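Local coordinates for protein RNA-directed RNA polymerase (Infectious pancreatic necrosis virus, PDB 3ZED) that catalyses RNA-directed RNA synthesis for viral replication, and is probably found both free and covalently attached to the genomic RNA, at residues 218-226 with 264-272; 245-253 with 294-302. One frame throughout, in Å; residues are numbered along the deposited sequence.

Contact 1: 218-226 with 264-272; sequences RWAPSWLIN and LVLADSFIR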
ATOM      1  N   ARG B 218     -22.953   8.443   2.599  1.00 54.09           N
ATOM      2  CA  ARG B 218     -23.963   9.494   2.502  1.00 56.08           C
ATOM      3  C   ARG B 218     -23.721  10.660   3.439  1.00 63.99           C
ATOM      4  O   ARG B 218     -24.449  11.657   3.354  1.00 66.90           O
ATOM      5  CB  ARG B 218     -25.374   8.937   2.824  1.00 55.50           C
ATOM      6  CG  ARG B 218     -25.855   7.778   1.975  1.00 55.79           C
ATOM      7  CD  ARG B 218     -27.080   7.130   2.603  1.00 62.69           C
ATOM      8  NE  ARG B 218     -27.519   5.959   1.845  1.00 63.15           N
ATOM      9  CZ  ARG B 218     -28.269   6.009   0.749  1.00 69.55           C
ATOM     10  NH1 ARG B 218     -28.681   7.174   0.274  1.00 54.91           N
ATOM     11  NH2 ARG B 218     -28.601   4.896   0.113  1.00 61.11           N
ATOM     12  N   TRP B 219     -22.776  10.535   4.371  1.00 59.23           N
ATOM     13  CA  TRP B 219     -22.617  11.545   5.403  1.00 60.91           C
ATOM     14  C   TRP B 219     -21.237  12.150   5.519  1.00 63.72           C
ATOM     15  O   TRP B 219     -20.256  11.634   4.963  1.00 60.48           O
ATOM     16  CB  TRP B 219     -22.982  10.912   6.758  1.00 61.26           C
ATOM     17  CG  TRP B 219     -24.427  10.502   6.840  1.00 64.83           C
ATOM     18  CD1 TRP B 219     -25.500  11.316   7.068  1.00 69.97           C
ATOM     19  CD2 TRP B 219     -24.956   9.196   6.586  1.00 64.61           C
ATOM     20  NE1 TRP B 219     -26.667  10.584   7.030  1.00 71.08           N
ATOM     21  CE2 TRP B 219     -26.363   9.282   6.718  1.00 71.28           C
ATOM     22  CE3 TRP B 219     -24.375   7.957   6.255  1.00 64.08           C
ATOM     23  CZ2 TRP B 219     -27.196   8.167   6.576  1.00 71.31           C
ATOM     24  CZ3 TRP B 219     -25.204   6.858   6.097  1.00 66.33           C
ATOM     25  CH2 TRP B 219     -26.593   6.967   6.257  1.00 69.39           C
ATOM     26  N   ALA B 220     -21.173  13.256   6.287  1.00 61.84           N
ATOM     27  CA  ALA B 220     -19.931  13.926   6.657  1.00 61.54           C
ATOM     28  C   ALA B 220     -19.158  12.988   7.611  1.00 63.98           C
ATOM     29  O   ALA B 220     -19.802  12.315   8.423  1.00 65.17           O
ATOM     30  CB  ALA B 220     -20.241  15.257   7.336  1.00 63.89           C
ATOM     31  N   PRO B 221     -17.817  12.901   7.535  1.00 57.33           N
ATOM     32  CA  PRO B 221     -17.086  11.954   8.400  1.00 55.90           C
ATOM     33  C   PRO B 221     -17.397  12.009   9.900  1.00 60.93           C
ATOM     34  O   PRO B 221     -17.506  10.937  10.495  1.00 60.86           O
ATOM     35  CB  PRO B 221     -15.622  12.315   8.153  1.00 56.23           C
ATOM     36  CG  PRO B 221     -15.619  12.821   6.769  1.00 60.47           C
ATOM     37  CD  PRO B 221     -16.899  13.583   6.606  1.00 58.07           C
ATOM     38  N   SER B 222     -17.533  13.218  10.509  1.00 58.09           N
ATOM     39  CA  SER B 222     -17.802  13.372  11.950  1.00 59.36           C
ATOM     40  C   SER B 222     -19.114  12.706  12.390  1.00 66.73           C
ATOM     41  O   SER B 222     -19.252  12.356  13.566  1.00 67.34           O
ATOM     42  CB  SER B 222     -17.834  14.844  12.344  1.00 63.37           C
ATOM     43  OG  SER B 222     -18.930  15.526  11.751  1.00 68.78           O
ATOM     44  N   TRP B 223     -20.079  12.544  11.457  1.00 64.36           N
ATOM     45  CA  TRP B 223     -21.375  11.934  11.740  1.00 65.63           C
ATOM     46  C   TRP B 223     -21.262  10.395  11.908  1.00 67.82           C
ATOM     47  O   TRP B 223     -22.237   9.747  12.284  1.00 68.93           O
ATOM     48  CB  TRP B 223     -22.382  12.296  10.641  1.00 65.13           C
ATOM     49  CG  TRP B 223     -22.887  13.704  10.712  1.00 68.31           C
ATOM     50  CD1 TRP B 223     -22.142  14.847  10.733  1.00 71.67           C
ATOM     51  CD2 TRP B 223     -24.260  14.120  10.694  1.00 70.26           C
ATOM     52  NE1 TRP B 223     -22.967  15.951  10.754  1.00 73.50           N
ATOM     53  CE2 TRP B 223     -24.272  15.534  10.694  1.00 76.11           C
ATOM     54  CE3 TRP B 223     -25.485  13.432  10.643  1.00 72.65           C
ATOM     55  CZ2 TRP B 223     -25.468  16.276  10.697  1.00 78.00           C
ATOM     56  CZ3 TRP B 223     -26.669  14.165  10.646  1.00 76.84           C
ATOM     57  CH2 TRP B 223     -26.654  15.568  10.672  1.00 78.79           C
ATOM     58  N   LEU B 224     -20.083   9.821  11.623  1.00 61.28           N
ATOM     59  CA  LEU B 224     -19.826   8.388  11.774  1.00 59.10           C
ATOM     60  C   LEU B 224     -19.362   8.075  13.224  1.00 63.23           C
ATOM     61  O   LEU B 224     -19.163   6.907  13.582  1.00 61.84           O
ATOM     62  CB  LEU B 224     -18.795   7.922  10.726  1.00 56.51           C
ATOM     63  CG  LEU B 224     -19.356   7.346   9.407  1.00 59.33           C
ATOM     64  CD1 LEU B 224     -20.180   8.388   8.617  1.00 59.62           C
ATOM     65  CD2 LEU B 224     -18.242   6.768   8.551  1.00 57.95           C
ATOM     66  N   ILE B 225     -19.237   9.134  14.061  1.00 60.26           N
ATOM     67  CA  ILE B 225     -18.879   9.019  15.466  1.00 59.96           C
ATOM     68  C   ILE B 225     -20.164   9.015  16.265  1.00 67.39           C
ATOM     69  O   ILE B 225     -20.951   9.963  16.222  1.00 67.79           O
ATOM     70  CB  ILE B 225     -17.891  10.105  15.994  1.00 62.36           C
ATOM     71  CG1 ILE B 225     -16.555  10.100  15.239  1.00 59.68           C
ATOM     72  CG2 ILE B 225     -17.661   9.920  17.516  1.00 63.69           C
ATOM     73  CD1 ILE B 225     -15.892  11.435  15.240  1.00 60.21           C
ATOM     74  N   ASN B 226     -20.363   7.944  17.001  1.00 66.89           N
ATOM     75  CA  ASN B 226     -21.510   7.793  17.867  1.00 69.82           C
ATOM     76  C   ASN B 226     -20.979   7.807  19.301  1.00 76.65           C
ATOM     77  O   ASN B 226     -20.538   6.765  19.789  1.00 75.70           O
ATOM     78  CB  ASN B 226     -22.268   6.499  17.494  1.00 70.97           C
ATOM     79  CG  ASN B 226     -23.416   6.092  18.401  1.00 94.24           C
ATOM     80  OD1 ASN B 226     -23.921   6.862  19.247  1.00 84.44           O
ATOM     81  ND2 ASN B 226     -23.864   4.856  18.218  1.00 85.17           N
ATOM     82  N   LEU B 264     -11.591  16.291  10.968  1.00 59.28           N
ATOM     83  CA  LEU B 264     -13.044  16.136  10.911  1.00 59.52           C
ATOM     84  C   LEU B 264     -13.690  17.404  10.386  1.00 66.52           C
ATOM     85  O   LEU B 264     -14.484  17.316   9.458  1.00 67.23           O
ATOM     86  CB  LEU B 264     -13.634  15.769  12.293  1.00 59.85           C
ATOM     87  CG  LEU B 264     -13.242  14.412  12.874  1.00 61.33           C
ATOM     88  CD1 LEU B 264     -13.688  14.293  14.320  1.00 61.89           C
ATOM     89  CD2 LEU B 264     -13.793  13.265  12.040  1.00 60.80           C
ATOM     90  N   VAL B 265     -13.299  18.582  10.919  1.00 63.52           N
ATOM     91  CA  VAL B 265     -13.820  19.879  10.492  1.00 64.46           C
ATOM     92  C   VAL B 265     -13.543  20.067   8.985  1.00 68.98           C
ATOM     93  O   VAL B 265     -14.474  20.372   8.238  1.00 71.36           O
ATOM     94  CB  VAL B 265     -13.268  21.063  11.356  1.00 69.31           C
ATOM     95  CG1 VAL B 265     -13.600  22.422  10.739  1.00 70.98           C
ATOM     96  CG2 VAL B 265     -13.785  20.998  12.788  1.00 69.99           C
ATOM     97  N   LEU B 266     -12.290  19.851   8.545  1.00 63.22           N
ATOM     98  CA  LEU B 266     -11.894  20.040   7.147  1.00 61.76           C
ATOM     99  C   LEU B 266     -12.542  19.020   6.207  1.00 62.97           C
ATOM    100  O   LEU B 266     -13.045  19.430   5.155  1.00 62.55           O
ATOM    101  CB  LEU B 266     -10.364  20.007   7.000  1.00 60.82           C
ATOM    102  CG  LEU B 266      -9.584  21.200   7.579  1.00 67.42           C
ATOM    103  CD1 LEU B 266      -8.110  21.047   7.307  1.00 66.50           C
ATOM    104  CD2 LEU B 266     -10.099  22.568   7.019  1.00 71.73           C
ATOM    105  N   ALA B 267     -12.541  17.709   6.580  1.00 57.40           N
ATOM    106  CA  ALA B 267     -13.157  16.645   5.772  1.00 56.18           C
ATOM    107  C   ALA B 267     -14.668  16.861   5.672  1.00 61.94           C
ATOM    108  O   ALA B 267     -15.199  16.754   4.570  1.00 62.32           O
ATOM    109  CB  ALA B 267     -12.847  15.270   6.339  1.00 55.58           C
ATOM    110  N   ASP B 268     -15.339  17.253   6.787  1.00 59.05           N
ATOM    111  CA  ASP B 268     -16.769  17.572   6.810  1.00 60.59           C
ATOM    112  C   ASP B 268     -17.105  18.700   5.846  1.00 64.63           C
ATOM    113  O   ASP B 268     -18.017  18.570   5.030  1.00 64.84           O
ATOM    114  CB  ASP B 268     -17.219  18.016   8.219  1.00 64.13           C
ATOM    115  CG  ASP B 268     -17.534  16.941   9.236  1.00 72.78           C
ATOM    116  OD1 ASP B 268     -17.025  15.803   9.085  1.00 71.40           O
ATOM    117  OD2 ASP B 268     -18.233  17.253  10.222  1.00 78.33           O
ATOM    118  N   SER B 269     -16.373  19.822   5.967  1.00 61.72           N
ATOM    119  CA  SER B 269     -16.596  21.030   5.173  1.00 63.14           C
ATOM    120  C   SER B 269     -16.354  20.777   3.693  1.00 65.59           C
ATOM    121  O   SER B 269     -17.124  21.273   2.881  1.00 66.30           O
ATOM    122  CB  SER B 269     -15.711  22.172   5.664  1.00 67.60           C
ATOM    123  OG  SER B 269     -15.946  22.465   7.032  1.00 78.67           O
ATOM    124  N   PHE B 270     -15.321  19.985   3.346  1.00 59.69           N
ATOM    125  CA  PHE B 270     -15.018  19.703   1.950  1.00 58.47           C
ATOM    126  C   PHE B 270     -16.131  18.895   1.275  1.00 63.57           C
ATOM    127  O   PHE B 270     -16.581  19.301   0.209  1.00 63.91           O
ATOM    128  CB  PHE B 270     -13.660  18.979   1.792  1.00 57.50           C
ATOM    129  CG  PHE B 270     -13.286  18.723   0.351  1.00 57.36           C
ATOM    130  CD1 PHE B 270     -13.007  19.781  -0.513  1.00 60.31           C
ATOM    131  CD2 PHE B 270     -13.239  17.424  -0.152  1.00 58.16           C
ATOM    132  CE1 PHE B 270     -12.662  19.544  -1.851  1.00 60.91           C
ATOM    133  CE2 PHE B 270     -12.894  17.183  -1.493  1.00 60.03           C
ATOM    134  CZ  PHE B 270     -12.609  18.244  -2.332  1.00 58.78           C
ATOM    135  N   ILE B 271     -16.563  17.766   1.877  1.00 61.22           N
ATOM    136  CA  ILE B 271     -17.600  16.893   1.310  1.00 61.68           C
ATOM    137  C   ILE B 271     -18.979  17.625   1.273  1.00 69.54           C
ATOM    138  O   ILE B 271     -19.712  17.463   0.292  1.00 69.97           O
ATOM    139  CB  ILE B 271     -17.659  15.482   2.012  1.00 63.39           C
ATOM    140  CG1 ILE B 271     -18.474  14.440   1.197  1.00 63.40           C
ATOM    141  CG2 ILE B 271     -18.128  15.532   3.470  1.00 64.27           C
ATOM    142  CD1 ILE B 271     -17.825  13.982  -0.101  1.00 64.39           C
ATOM    143  N   ARG B 272     -19.289  18.460   2.300  1.00 68.42           N
ATOM    144  CA  ARG B 272     -20.541  19.226   2.385  1.00 70.33           C
ATOM    145  C   ARG B 272     -20.577  20.337   1.333  1.00 75.71           C
ATOM    146  O   ARG B 272     -21.595  20.498   0.657  1.00 76.25           O
ATOM    147  CB  ARG B 272     -20.718  19.799   3.800  1.00 71.49           C
ATOM    148  CG  ARG B 272     -21.821  20.867   3.972  1.00 78.50           C
ATOM    149  CD  ARG B 272     -22.169  21.138   5.427  1.00 79.36           C
ATOM    150  NE  ARG B 272     -20.975  21.293   6.262  1.00 87.04           N
ATOM    151  CZ  ARG B 272     -20.648  20.479   7.257  1.00 96.24           C
ATOM    152  NH1 ARG B 272     -21.443  19.465   7.584  1.00 79.06           N
ATOM    153  NH2 ARG B 272     -19.535  20.683   7.950  1.00 84.01           N
TER
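Asp-268 of helix 260-278 and Ser-222 of the 3-10 segment 221-224 form the polar centre of this buried contact, which has an apolar seam beside it and lies within the palm-family region of the polymerase. OD1 of Asp-268 takes the backbone N-H of Ser-222 on its syn lone pair, 3.0 Å from N to OD1 and nearly straight at 169°. The other oxygen, OD2, accepts from OG of Ser-222; the modelled separation of 2.4 Å is unusually short, and its exact value is doubtful. With chi1 at 66°, OG stands between the backbone N and the carbonyl carbon of its own residue, which brings it to OD2, so that backbone and side chain of one serine present their donors to both oxygens of one carboxylate. The two bonds fix the rotation of the carboxylate. The Ser-222 N-H would tend to favour a charged carboxylate, while Leu-264 O, 3.0 Å from Asp-268 OD1, would tend to oppose it.

Apolar side chains flank this pair. The Pro-221 ring and Asp-268 run past each other antiparallel, laying Pro-221 CG against Ala-267 CB at 3.7 Å and Pro-221 CD against Ile-271 CG2 at 3.9 Å. Ala-220 CB lies beside the carboxylate, 3.7 Å from Asp-268 OD1. At the far end of the contact the tips of Ile-225 and Leu-264 meet, CD1 to CD1 at 3.7 Å. Helix 326-340 covers Pro-221 through Leu-331 and Met-334, and Trp-440 and Phe-443 of helix 438-452 pack on Ile-271.

The arrangement is a worked case of a helix aspartate that accepts both the backbone N-H and the hydroxyl of a serine in a 3-10 segment, joining the 218-226 connection to helix 260-278 in the birnavirus polymerase.

Contact 2: 245-253 with 294-302; sequences SSAGLPYIG and FWYLSCGLL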
ATOM      1  N   SER B 245       1.434   9.096  12.660  1.00 54.94           N
ATOM      2  CA  SER B 245       1.756   9.494  11.286  1.00 52.47           C
ATOM      3  C   SER B 245       1.475  10.982  11.069  1.00 54.73           C
ATOM      4  O   SER B 245       0.765  11.605  11.849  1.00 56.93           O
ATOM      5  CB  SER B 245       1.018   8.638  10.266  1.00 53.31           C
ATOM      6  OG  SER B 245      -0.379   8.847  10.320  1.00 62.82           O
ATOM      7  N   SER B 246       2.065  11.545  10.031  1.00 48.50           N
ATOM      8  CA  SER B 246       1.968  12.950   9.658  1.00 48.86           C
ATOM      9  C   SER B 246       0.531  13.372   9.329  1.00 53.37           C
ATOM     10  O   SER B 246      -0.194  12.654   8.639  1.00 51.22           O
ATOM     11  CB  SER B 246       2.877  13.233   8.459  1.00 51.62           C
ATOM     12  OG  SER B 246       2.816  14.599   8.072  1.00 65.98           O
ATOM     13  N   ALA B 247       0.133  14.558   9.818  1.00 52.42           N
ATOM     14  CA  ALA B 247      -1.162  15.152   9.515  1.00 52.93           C
ATOM     15  C   ALA B 247      -1.213  15.623   8.059  1.00 55.59           C
ATOM     16  O   ALA B 247      -2.286  15.660   7.455  1.00 55.90           O
ATOM     17  CB  ALA B 247      -1.424  16.326  10.447  1.00 55.60           C
ATOM     18  N   GLY B 248      -0.058  16.002   7.526  1.00 51.41           N
ATOM     19  CA  GLY B 248       0.066  16.565   6.186  1.00 51.46           C
ATOM     20  C   GLY B 248      -0.469  17.988   6.178  1.00 56.78           C
ATOM     21  O   GLY B 248      -0.736  18.564   7.244  1.00 55.80           O
ATOM     22  N   LEU B 249      -0.644  18.562   4.973  1.00 54.41           N
ATOM     23  CA  LEU B 249      -1.183  19.913   4.823  1.00 56.21           C
ATOM     24  C   LEU B 249      -2.625  19.983   5.353  1.00 61.39           C
ATOM     25  O   LEU B 249      -3.359  19.001   5.227  1.00 59.63           O
ATOM     26  CB  LEU B 249      -1.141  20.397   3.363  1.00 56.06           C
ATOM     27  CG  LEU B 249       0.224  20.598   2.710  1.00 60.95           C
ATOM     28  CD1 LEU B 249       0.065  21.206   1.330  1.00 61.78           C
ATOM     29  CD2 LEU B 249       1.106  21.514   3.523  1.00 64.56           C
ATOM     30  N   PRO B 250      -3.033  21.093   6.005  1.00 60.59           N
ATOM     31  CA  PRO B 250      -2.282  22.336   6.248  1.00 62.14           C
ATOM     32  C   PRO B 250      -1.628  22.377   7.640  1.00 67.90           C
ATOM     33  O   PRO B 250      -1.440  23.471   8.192  1.00 69.55           O
ATOM     34  CB  PRO B 250      -3.371  23.404   6.084  1.00 65.21           C
ATOM     35  CG  PRO B 250      -4.666  22.718   6.515  1.00 69.32           C
ATOM     36  CD  PRO B 250      -4.425  21.219   6.481  1.00 63.19           C
ATOM     37  N   TYR B 251      -1.258  21.201   8.197  1.00 63.45           N
ATOM     38  CA  TYR B 251      -0.667  21.141   9.537  1.00 64.62           C
ATOM     39  C   TYR B 251       0.732  20.525   9.544  1.00 69.11           C
ATOM     40  O   TYR B 251       0.923  19.436  10.090  1.00 69.06           O
ATOM     41  CB  TYR B 251      -1.600  20.403  10.527  1.00 65.39           C
ATOM     42  CG  TYR B 251      -3.005  20.967  10.532  1.00 67.78           C
ATOM     43  CD1 TYR B 251      -3.276  22.216  11.086  1.00 71.25           C
ATOM     44  CD2 TYR B 251      -4.055  20.274   9.940  1.00 67.50           C
ATOM     45  CE1 TYR B 251      -4.556  22.764  11.044  1.00 72.21           C
ATOM     46  CE2 TYR B 251      -5.339  20.813   9.888  1.00 69.50           C
ATOM     47  CZ  TYR B 251      -5.580  22.065  10.432  1.00 77.19           C
ATOM     48  OH  TYR B 251      -6.845  22.591  10.398  1.00 79.31           O
ATOM     49  N   ILE B 252       1.727  21.263   9.019  1.00 66.43           N
ATOM     50  CA  ILE B 252       3.119  20.795   9.010  1.00 66.13           C
ATOM     51  C   ILE B 252       3.663  20.781  10.457  1.00 72.07           C
ATOM     52  O   ILE B 252       3.455  21.731  11.224  1.00 72.99           O
ATOM     53  CB  ILE B 252       4.012  21.633   8.045  1.00 69.75           C
ATOM     54  CG1 ILE B 252       3.638  21.347   6.562  1.00 68.12           C
ATOM     55  CG2 ILE B 252       5.517  21.380   8.286  1.00 70.29           C
ATOM     56  CD1 ILE B 252       3.965  22.475   5.602  1.00 67.57           C
ATOM     57  N   GLY B 253       4.322  19.678  10.800  1.00 68.24           N
ATOM     58  CA  GLY B 253       4.922  19.461  12.108  1.00 69.09           C
ATOM     59  C   GLY B 253       3.984  18.829  13.112  1.00 73.46           C
ATOM     60  O   GLY B 253       4.344  18.675  14.282  1.00 74.74           O
ATOM     61  N   PHE B 294      -9.899  24.437  -1.224  1.00 59.60           N
ATOM     62  CA  PHE B 294      -9.292  23.302  -0.533  1.00 57.94           C
ATOM     63  C   PHE B 294      -8.156  22.666  -1.377  1.00 60.61           C
ATOM     64  O   PHE B 294      -7.910  21.467  -1.242  1.00 58.83           O
ATOM     65  CB  PHE B 294     -10.362  22.247  -0.212  1.00 58.95           C
ATOM     66  CG  PHE B 294     -11.353  22.644   0.852  1.00 62.08           C
ATOM     67  CD1 PHE B 294     -11.115  22.351   2.193  1.00 65.07           C
ATOM     68  CD2 PHE B 294     -12.546  23.272   0.515  1.00 64.90           C
ATOM     69  CE1 PHE B 294     -12.052  22.699   3.183  1.00 67.04           C
ATOM     70  CE2 PHE B 294     -13.478  23.616   1.500  1.00 68.75           C
ATOM     71  CZ  PHE B 294     -13.228  23.325   2.828  1.00 66.60           C
ATOM     72  N   TRP B 295      -7.450  23.466  -2.227  1.00 56.83           N
ATOM     73  CA  TRP B 295      -6.365  23.003  -3.114  1.00 55.05           C
ATOM     74  C   TRP B 295      -5.350  22.126  -2.360  1.00 57.81           C
ATOM     75  O   TRP B 295      -4.858  21.148  -2.919  1.00 56.16           O
ATOM     76  CB  TRP B 295      -5.630  24.195  -3.788  1.00 54.97           C
ATOM     77  CG  TRP B 295      -4.792  25.026  -2.843  1.00 57.00           C
ATOM     78  CD1 TRP B 295      -5.183  26.152  -2.174  1.00 62.21           C
ATOM     79  CD2 TRP B 295      -3.445  24.750  -2.409  1.00 55.84           C
ATOM     80  NE1 TRP B 295      -4.161  26.602  -1.362  1.00 62.47           N
ATOM     81  CE2 TRP B 295      -3.101  25.732  -1.451  1.00 61.68           C
ATOM     82  CE3 TRP B 295      -2.504  23.744  -2.716  1.00 55.15           C
ATOM     83  CZ2 TRP B 295      -1.844  25.763  -0.828  1.00 60.54           C
ATOM     84  CZ3 TRP B 295      -1.277  23.760  -2.074  1.00 56.56           C
ATOM     85  CH2 TRP B 295      -0.944  24.780  -1.168  1.00 58.82           C
ATOM     86  N   TYR B 296      -5.035  22.496  -1.087  1.00 54.54           N
ATOM     87  CA  TYR B 296      -4.024  21.870  -0.242  1.00 52.73           C
ATOM     88  C   TYR B 296      -4.372  20.426   0.110  1.00 56.33           C
ATOM     89  O   TYR B 296      -3.478  19.663   0.484  1.00 55.55           O
ATOM     90  CB  TYR B 296      -3.765  22.719   1.011  1.00 54.51           C
ATOM     91  CG  TYR B 296      -5.005  23.082   1.795  1.00 56.45           C
ATOM     92  CD1 TYR B 296      -5.491  22.245   2.795  1.00 57.67           C
ATOM     93  CD2 TYR B 296      -5.674  24.277   1.560  1.00 58.52           C
ATOM     94  CE1 TYR B 296      -6.643  22.562   3.504  1.00 60.60           C
ATOM     95  CE2 TYR B 296      -6.818  24.617   2.275  1.00 59.88           C
ATOM     96  CZ  TYR B 296      -7.296  23.761   3.254  1.00 65.38           C
ATOM     97  OH  TYR B 296      -8.418  24.093   3.976  1.00 64.42           O
ATOM     98  N   LEU B 297      -5.648  20.030  -0.071  1.00 52.47           N
ATOM     99  CA  LEU B 297      -6.088  18.657   0.153  1.00 50.92           C
ATOM    100  C   LEU B 297      -5.607  17.732  -0.979  1.00 53.06           C
ATOM    101  O   LEU B 297      -5.755  16.512  -0.872  1.00 52.00           O
ATOM    102  CB  LEU B 297      -7.616  18.579   0.313  1.00 51.72           C
ATOM    103  CG  LEU B 297      -8.238  19.209   1.575  1.00 57.99           C
ATOM    104  CD1 LEU B 297      -9.705  18.849   1.684  1.00 57.87           C
ATOM    105  CD2 LEU B 297      -7.516  18.781   2.848  1.00 62.71           C
ATOM    106  N   SER B 298      -4.988  18.302  -2.033  1.00 49.66           N
ATOM    107  CA  SER B 298      -4.438  17.529  -3.152  1.00 49.07           C
ATOM    108  C   SER B 298      -2.901  17.615  -3.221  1.00 52.87           C
ATOM    109  O   SER B 298      -2.318  17.202  -4.225  1.00 51.59           O
ATOM    110  CB  SER B 298      -5.028  18.013  -4.469  1.00 53.50           C
ATOM    111  OG  SER B 298      -4.420  19.236  -4.861  1.00 62.09           O
ATOM    112  N   CYS B 299      -2.259  18.181  -2.181  1.00 50.55           N
ATOM    113  CA  CYS B 299      -0.815  18.386  -2.157  1.00 51.38           C
ATOM    114  C   CYS B 299      -0.197  17.591  -1.022  1.00 54.09           C
ATOM    115  O   CYS B 299      -0.485  17.846   0.150  1.00 54.07           O
ATOM    116  CB  CYS B 299      -0.488  19.875  -2.054  1.00 54.22           C
ATOM    117  SG  CYS B 299       1.263  20.285  -2.315  1.00 58.78           S
ATOM    118  N   GLY B 300       0.604  16.590  -1.383  1.00 49.74           N
ATOM    119  CA  GLY B 300       1.242  15.714  -0.409  1.00 47.70           C
ATOM    120  C   GLY B 300       2.615  16.183   0.012  1.00 52.71           C
ATOM    121  O   GLY B 300       3.366  16.717  -0.808  1.00 53.75           O
ATOM    122  N   LEU B 301       2.960  16.004   1.293  1.00 49.00           N
ATOM    123  CA  LEU B 301       4.311  16.321   1.772  1.00 49.48           C
ATOM    124  C   LEU B 301       5.265  15.274   1.196  1.00 50.47           C
ATOM    125  O   LEU B 301       4.970  14.082   1.301  1.00 48.45           O
ATOM    126  CB  LEU B 301       4.401  16.334   3.315  1.00 49.77           C
ATOM    127  CG  LEU B 301       3.497  17.289   4.083  1.00 54.70           C
ATOM    128  CD1 LEU B 301       3.739  17.142   5.579  1.00 53.82           C
ATOM    129  CD2 LEU B 301       3.687  18.749   3.626  1.00 58.66           C
ATOM    130  N   LEU B 302       6.347  15.700   0.528  1.00 45.85           N
ATOM    131  CA  LEU B 302       7.261  14.715  -0.056  1.00 44.87           C
ATOM    132  C   LEU B 302       8.228  14.193   1.012  1.00 47.90           C
ATOM    133  O   LEU B 302       9.317  14.733   1.214  1.00 46.19           O
ATOM    134  CB  LEU B 302       7.998  15.280  -1.268  1.00 45.27           C
ATOM    135  CG  LEU B 302       8.515  14.232  -2.239  1.00 46.82           C
ATOM    136  CD1 LEU B 302       7.369  13.620  -3.047  1.00 45.12           C
ATOM    137  CD2 LEU B 302       9.590  14.831  -3.150  1.00 46.98           C
TER
HETATM  138  O   HOH W   1       0.120  16.824   2.785  1.00 50.86           O
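Ser-246 begins the contact by setting OG against Leu-301 CD1, with chi1 near 180° swinging the hydroxyl away from its own backbone N. Gly-248, at positive phi, lays its CA on the same Leu-301 CD1 methyl at 3.8 Å. Leu-249 makes the main insertion: its CD1 enters beside Cys-299, 3.7 Å from CB, while CD2 meets Leu-301 CD2 at 3.8 Å, the two leucine side chains meeting at a slant. Its backbone is tied to the strand by a link through one water. Leu-249 N donates to the water at 2.9 Å, the water donates to Cys-299 O at 2.9 Å, and Leu-301 N adds a weak bond. Gly-300, between them, pairs instead with strand 456-459, leaving the water to join the loop to the other edge. A cis peptide then leads to Pro-250, whose CG rests 3.6 Å from Tyr-296 CE1. Ile-252 closes the contact, CG1 against Leu-301 CD2 at 3.9 Å.

Residues 248-253 belong to the predicted GTP-binding stretch. With its glycines and proline, the contact holds this predicted GTP-binding loop against strand 299-310 of the palm-family region of the birnavirus polymerase.

How the contacts relate
Helix 260-278 is the element common to both neighbourhoods. One side carries contact 1, while Leu-266 and Phe-270 on another lean on contact 2: Leu-266 reaches Pro-250, Tyr-251 and Tyr-296, and Phe-270 stacks edge-to-face on Phe-294. Their segments alternate along the chain. Both contacts are buried, but contact 1 lies farther out, its centre about 25 Å from the chain's centre against about 19 Å for contact 2. The chemistry also differs: contact 1 pairs a buried carboxylate directly with the serine donors, whereas contact 2 has no direct hydrogen bond between its segments and relies on leucine packing and one water beside the sheet.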